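Local coordinates for hypothetical NUDIX hydrolase (Listeria monocytogenes, PDB 3SON) that probably hydrolyses a nucleoside diphosphate linked to another moiety, as Nudix enzymes do with the help of divalent metal ions, at the interface of chains A and B. Residues are numbered along the deposited sequence; one frame, centred on the assembly and turned at random. Chains: chain A/B, Hypothetical NUDIX hydrolase.

Contacts 1 and 2 are neighbouring patches of one two-fold interface, the centres of their C-alpha atoms about 8 Å apart. Both use helix 128-142 of chain A. Contact 1 uses the middle of the helix, next to strand 66-76, and receives the end of strand 71-76 and the start of strand 87-96 from chain B; contact 2 takes in the end of the helix and the residues that follow it. A:Glu136 and B:Tyr86 belong to both, which makes the two patches continuous. Symmetry repeats each with the chains exchanged, as would suit a homodimer, although the deposited pair alone does not establish one in solution.

Contact 1: the interface of chains A and B. Residues chain A 70-71, 132, 135-136; chain B 75-76, 86-87.
B:Val87, at the start of strand 87-96, sets its two methyl groups against A:Ser71 and A:Glu136, where helix 128-142 lies beside strand 66-76. CG1, anti to the carbonyl carbon (chi1 -49°), makes more of the contacts: it meets the hydroxyl OG of A:Ser71 at 3.6 Å and touches CB of A:Glu136 and CG2 of A:Thr132. The valine CG2 faces A:Ser71, with CB of A:Asp70 and OE1 of A:Glu136 at the limit of contact. B:Pro76 crosses A:Thr132 at about a right angle, its CD 3.6 Å from the hydroxyl OG1 and 3.8 Å from the methyl CG2, so both threonine branches take part. The proline CB packs on CD2 of A:Tyr135 at 3.7 Å. This packing is the tight, largely apolar part.

A:Glu136 is held by its own chain: with CG anti to the backbone N (chi1 178°), the extended side chain carries the carboxylate to strand 66-76. There OE1 accepts from the backbone N and hydroxyl of A:Ser71 on its syn and anti lone pairs, while OE2 takes the backbone N of A:Asp70 at 2.9 Å. CG is left to meet CB of B:Tyr86.

The A:Tyr135 edge is instead polar and hydrated. A water in its ring plane lies 3.0 Å from O of B:Tyr86, but its 2.4 Å approach to the phenol OH is suspiciously short, making the bridge doubtful. The carbonyl O itself lies in that plane, 3.6 Å from CE2.

Contact 2: the interface of chains A and B. Residues chain A 136, 139-140, 143, 145; chain B 84, 86.
The phenol ring of B:Tyr86 lies against the last turn of helix 128-142, where A:Arg140 and A:Glu139 supply the apolar surface. The methylene CG of A:Arg140 sits over one face of the ring, displaced toward the rim and 3.6 Å from CE2, in a CH-pi contact. CB of A:Glu139 touches the CD1 and CE1 side, 3.7 Å from CD1. Its chain then bends at chi2 (-57°), so that the aliphatic base meets the tyrosine and the carboxylate turns away.

Further out, the guanidinium of A:Arg140 is not stacked flat on the ring: the planes are 52° apart, and CE2 of the tyrosine lies over the guanidinium centre. The arginine chain is extended from CG to NE and is held at both sides by its own chain. NE forms a salt bridge with OE2 of A:Glu136 at 2.8 Å, using the anti lone pair of that oxygen, and NH1 donates to the backbone O of A:Asp145 at 2.9 Å, from above the carbonyl plane. Both acceptors lie near the guanidinium plane, which should restrict its rotation; CG is placed on the ring face by the first torsion, which sets it anti to the carbonyl carbon.

At the polar rim the hydroxyl OH of B:Tyr86 donates to OD2 of A:Asp145 at 2.6 Å, on the anti lone pair of the carboxylate. It also accepts from ND2 of A:Asn143 at 3.1 Å, with the hydroxyl tilted 21° from the amide plane. CH-pi and apolar contacts on the ring and a hydroxyl used both as donor and as acceptor thus fasten the tyrosine of one subunit to the C-terminal region of the other, probably stabilising the paired arrangement.

Contact 1: the interface of chains A and B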
loop_
_atom_site.group_PDB
_atom_site.type_symbol
_atom_site.label_atom_id
_atom_site.label_comp_id
_atom_site.label_asym_id
_atom_site.label_seq_id
_atom_site.Cartn_x
_atom_site.Cartn_y
_atom_site.Cartn_z
ATOM N N ASP A 70 8.056 -8.154 -4.589
ATOM C CA ASP A 70 8.406 -7.367 -3.377
ATOM C C ASP A 70 7.313 -6.408 -2.908
ATOM O O ASP A 70 7.292 -6.027 -1.755
ATOM C CB ASP A 70 9.682 -6.548 -3.608
ATOM C CG ASP A 70 10.888 -7.385 -3.825
ATOM O OD1 ASP A 70 11.102 -8.318 -3.014
ATOM O OD2 ASP A 70 11.649 -7.077 -4.788
ATOM N N SER A 71 6.406 -6.023 -3.776
ATOM C CA SER A 71 5.404 -5.050 -3.389
ATOM C C SER A 71 4.530 -5.603 -2.281
ATOM O O SER A 71 4.050 -6.712 -2.365
ATOM C CB SER A 71 4.545 -4.597 -4.605
ATOM O OG SER A 71 5.283 -3.888 -5.557
ATOM N N THR A 132 0.888 -0.534 -7.777
ATOM C CA THR A 132 2.289 -0.660 -7.415
ATOM C C THR A 132 2.820 -2.061 -7.719
ATOM O O THR A 132 3.886 -2.181 -8.362
ATOM C CB THR A 132 2.554 -0.281 -5.971
ATOM O OG1 THR A 132 2.234 1.114 -5.812
ATOM C CG2 THR A 132 4.067 -0.526 -5.581
ATOM N N TYR A 135 3.144 -2.409 -11.542
ATOM C CA TYR A 135 4.359 -1.714 -12.009
ATOM C C TYR A 135 5.590 -2.595 -11.875
ATOM O O TYR A 135 6.405 -2.742 -12.815
ATOM C CB TYR A 135 4.556 -0.407 -11.211
ATOM C CG TYR A 135 5.863 0.198 -11.477
ATOM C CD1 TYR A 135 6.101 0.877 -12.646
ATOM C CD2 TYR A 135 6.912 0.026 -10.594
ATOM C CE1 TYR A 135 7.377 1.396 -12.928
ATOM C CE2 TYR A 135 8.149 0.538 -10.860
ATOM C CZ TYR A 135 8.377 1.212 -12.033
ATOM O OH TYR A 135 9.655 1.726 -12.277
ATOM N N GLU A 136 5.790 -3.103 -10.674
ATOM C CA GLU A 136 6.941 -3.987 -10.393
ATOM C C GLU A 136 6.939 -5.200 -11.355
ATOM O O GLU A 136 7.936 -5.554 -11.938
ATOM C CB GLU A 136 6.895 -4.461 -8.938
ATOM C CG GLU A 136 8.058 -5.409 -8.682
ATOM C CD GLU A 136 8.031 -6.090 -7.326
ATOM O OE1 GLU A 136 7.165 -5.752 -6.443
ATOM O OE2 GLU A 136 8.874 -7.022 -7.164
ATOM N N ILE B 75 6.392 1.771 -2.566
ATOM C CA ILE B 75 6.286 2.874 -3.496
ATOM C C ILE B 75 7.142 2.540 -4.742
ATOM O O ILE B 75 8.290 2.141 -4.603
ATOM C CB ILE B 75 6.765 4.215 -2.872
ATOM C CG1 ILE B 75 5.970 4.545 -1.611
ATOM C CG2 ILE B 75 6.549 5.342 -3.879
ATOM C CD1 ILE B 75 6.501 5.821 -0.906
ATOM N N PRO B 76 6.615 2.775 -5.976
ATOM C CA PRO B 76 7.450 2.561 -7.150
ATOM C C PRO B 76 8.734 3.436 -7.027
ATOM O O PRO B 76 8.652 4.601 -6.687
ATOM C CB PRO B 76 6.524 2.974 -8.351
ATOM C CG PRO B 76 5.124 2.825 -7.810
ATOM C CD PRO B 76 5.197 3.024 -6.314
ATOM N N TYR B 86 13.043 -2.070 -7.457
ATOM C CA TYR B 86 11.877 -1.667 -8.212
ATOM C C TYR B 86 10.918 -0.802 -7.397
ATOM O O TYR B 86 10.212 0.086 -7.953
ATOM C CB TYR B 86 11.135 -2.911 -8.740
ATOM C CG TYR B 86 11.937 -3.699 -9.738
ATOM C CD1 TYR B 86 12.170 -3.208 -10.997
ATOM C CD2 TYR B 86 12.493 -4.910 -9.415
ATOM C CE1 TYR B 86 12.910 -3.907 -11.951
ATOM C CE2 TYR B 86 13.300 -5.596 -10.354
ATOM C CZ TYR B 86 13.449 -5.111 -11.640
ATOM O OH TYR B 86 14.211 -5.760 -12.635
ATOM N N VAL B 87 10.788 -1.145 -6.144
ATOM C CA VAL B 87 9.921 -0.538 -5.197
ATOM C C VAL B 87 10.650 -0.380 -3.883
ATOM O O VAL B 87 11.573 -1.137 -3.576
ATOM C CB VAL B 87 8.554 -1.277 -5.047
ATOM C CG1 VAL B 87 7.925 -1.543 -6.434
ATOM C CG2 VAL B 87 8.659 -2.565 -4.228
HETATM O O HOH W 1 11.016 1.798 -10.243
#

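Contact 2: the interface of chains A and B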
loop_
_atom_site.group_PDB
_atom_site.type_symbol
_atom_site.label_atom_id
_atom_site.label_comp_id
_atom_site.label_asym_id
_atom_site.label_seq_id
_atom_site.Cartn_x
_atom_site.Cartn_y
_atom_site.Cartn_z
ATOM N N GLU A 136 5.790 -3.103 -10.674
ATOM C CA GLU A 136 6.941 -3.987 -10.393
ATOM C C GLU A 136 6.939 -5.200 -11.355
ATOM O O GLU A 136 7.936 -5.554 -11.938
ATOM C CB GLU A 136 6.895 -4.461 -8.938
ATOM C CG GLU A 136 8.058 -5.409 -8.682
ATOM C CD GLU A 136 8.031 -6.090 -7.326
ATOM O OE1 GLU A 136 7.165 -5.752 -6.443
ATOM O OE2 GLU A 136 8.874 -7.022 -7.164
ATOM N N GLU A 139 7.962 -4.088 -14.861
ATOM C CA GLU A 139 9.419 -3.854 -14.962
ATOM C C GLU A 139 10.216 -5.140 -14.954
ATOM O O GLU A 139 11.144 -5.312 -15.760
ATOM C CB GLU A 139 9.895 -2.904 -13.846
ATOM C CG GLU A 139 9.364 -1.492 -13.957
ATOM C CD GLU A 139 9.722 -0.866 -15.289
ATOM O OE1 GLU A 139 10.930 -0.764 -15.608
ATOM O OE2 GLU A 139 8.782 -0.483 -16.018
ATOM N N ARG A 140 9.848 -6.066 -14.076
ATOM C CA ARG A 140 10.484 -7.379 -14.032
ATOM C C ARG A 140 10.306 -8.191 -15.311
ATOM O O ARG A 140 11.266 -8.724 -15.802
ATOM C CB ARG A 140 10.040 -8.143 -12.847
ATOM C CG ARG A 140 10.549 -7.649 -11.518
ATOM C CD ARG A 140 10.040 -8.591 -10.455
ATOM N NE ARG A 140 10.499 -8.222 -9.127
ATOM C CZ ARG A 140 11.661 -8.579 -8.610
ATOM N NH1 ARG A 140 12.544 -9.296 -9.332
ATOM N NH2 ARG A 140 11.969 -8.165 -7.377
ATOM N N ASN A 143 12.533 -6.772 -18.024
ATOM C CA ASN A 143 13.941 -6.977 -17.739
ATOM C C ASN A 143 14.352 -8.457 -17.664
ATOM O O ASN A 143 15.495 -8.767 -17.339
ATOM C CB ASN A 143 14.293 -6.333 -16.398
ATOM C CG ASN A 143 14.256 -4.817 -16.443
ATOM O OD1 ASN A 143 13.954 -4.222 -17.472
ATOM N ND2 ASN A 143 14.569 -4.190 -15.318
ATOM N N ASP A 145 13.595 -10.436 -15.208
ATOM C CA ASP A 145 14.122 -10.446 -13.834
ATOM C C ASP A 145 13.067 -10.891 -12.857
ATOM O O ASP A 145 12.546 -10.082 -12.110
ATOM C CB ASP A 145 14.536 -9.036 -13.496
ATOM C CG ASP A 145 15.303 -8.954 -12.195
ATOM O OD1 ASP A 145 15.745 -10.046 -11.675
ATOM O OD2 ASP A 145 15.508 -7.819 -11.732
ATOM N N LYS B 84 17.373 0.229 -9.159
ATOM C CA LYS B 84 16.806 -0.772 -8.304
ATOM C C LYS B 84 16.986 -0.287 -6.845
ATOM O O LYS B 84 17.874 0.543 -6.546
ATOM C CB LYS B 84 17.474 -2.134 -8.554
ATOM C CG LYS B 84 17.038 -2.799 -9.853
ATOM C CD LYS B 84 17.539 -4.241 -9.942
ATOM C CE LYS B 84 16.901 -5.130 -8.875
ATOM N N TYR B 86 13.043 -2.070 -7.457
ATOM C CA TYR B 86 11.877 -1.667 -8.212
ATOM C C TYR B 86 10.918 -0.802 -7.397
ATOM O O TYR B 86 10.212 0.086 -7.953
ATOM C CB TYR B 86 11.135 -2.911 -8.740
ATOM C CG TYR B 86 11.937 -3.699 -9.738
ATOM C CD1 TYR B 86 12.170 -3.208 -10.997
ATOM C CD2 TYR B 86 12.493 -4.910 -9.415
ATOM C CE1 TYR B 86 12.910 -3.907 -11.951
ATOM C CE2 TYR B 86 13.300 -5.596 -10.354
ATOM C CZ TYR B 86 13.449 -5.111 -11.640
ATOM O OH TYR B 86 14.211 -5.760 -12.635
#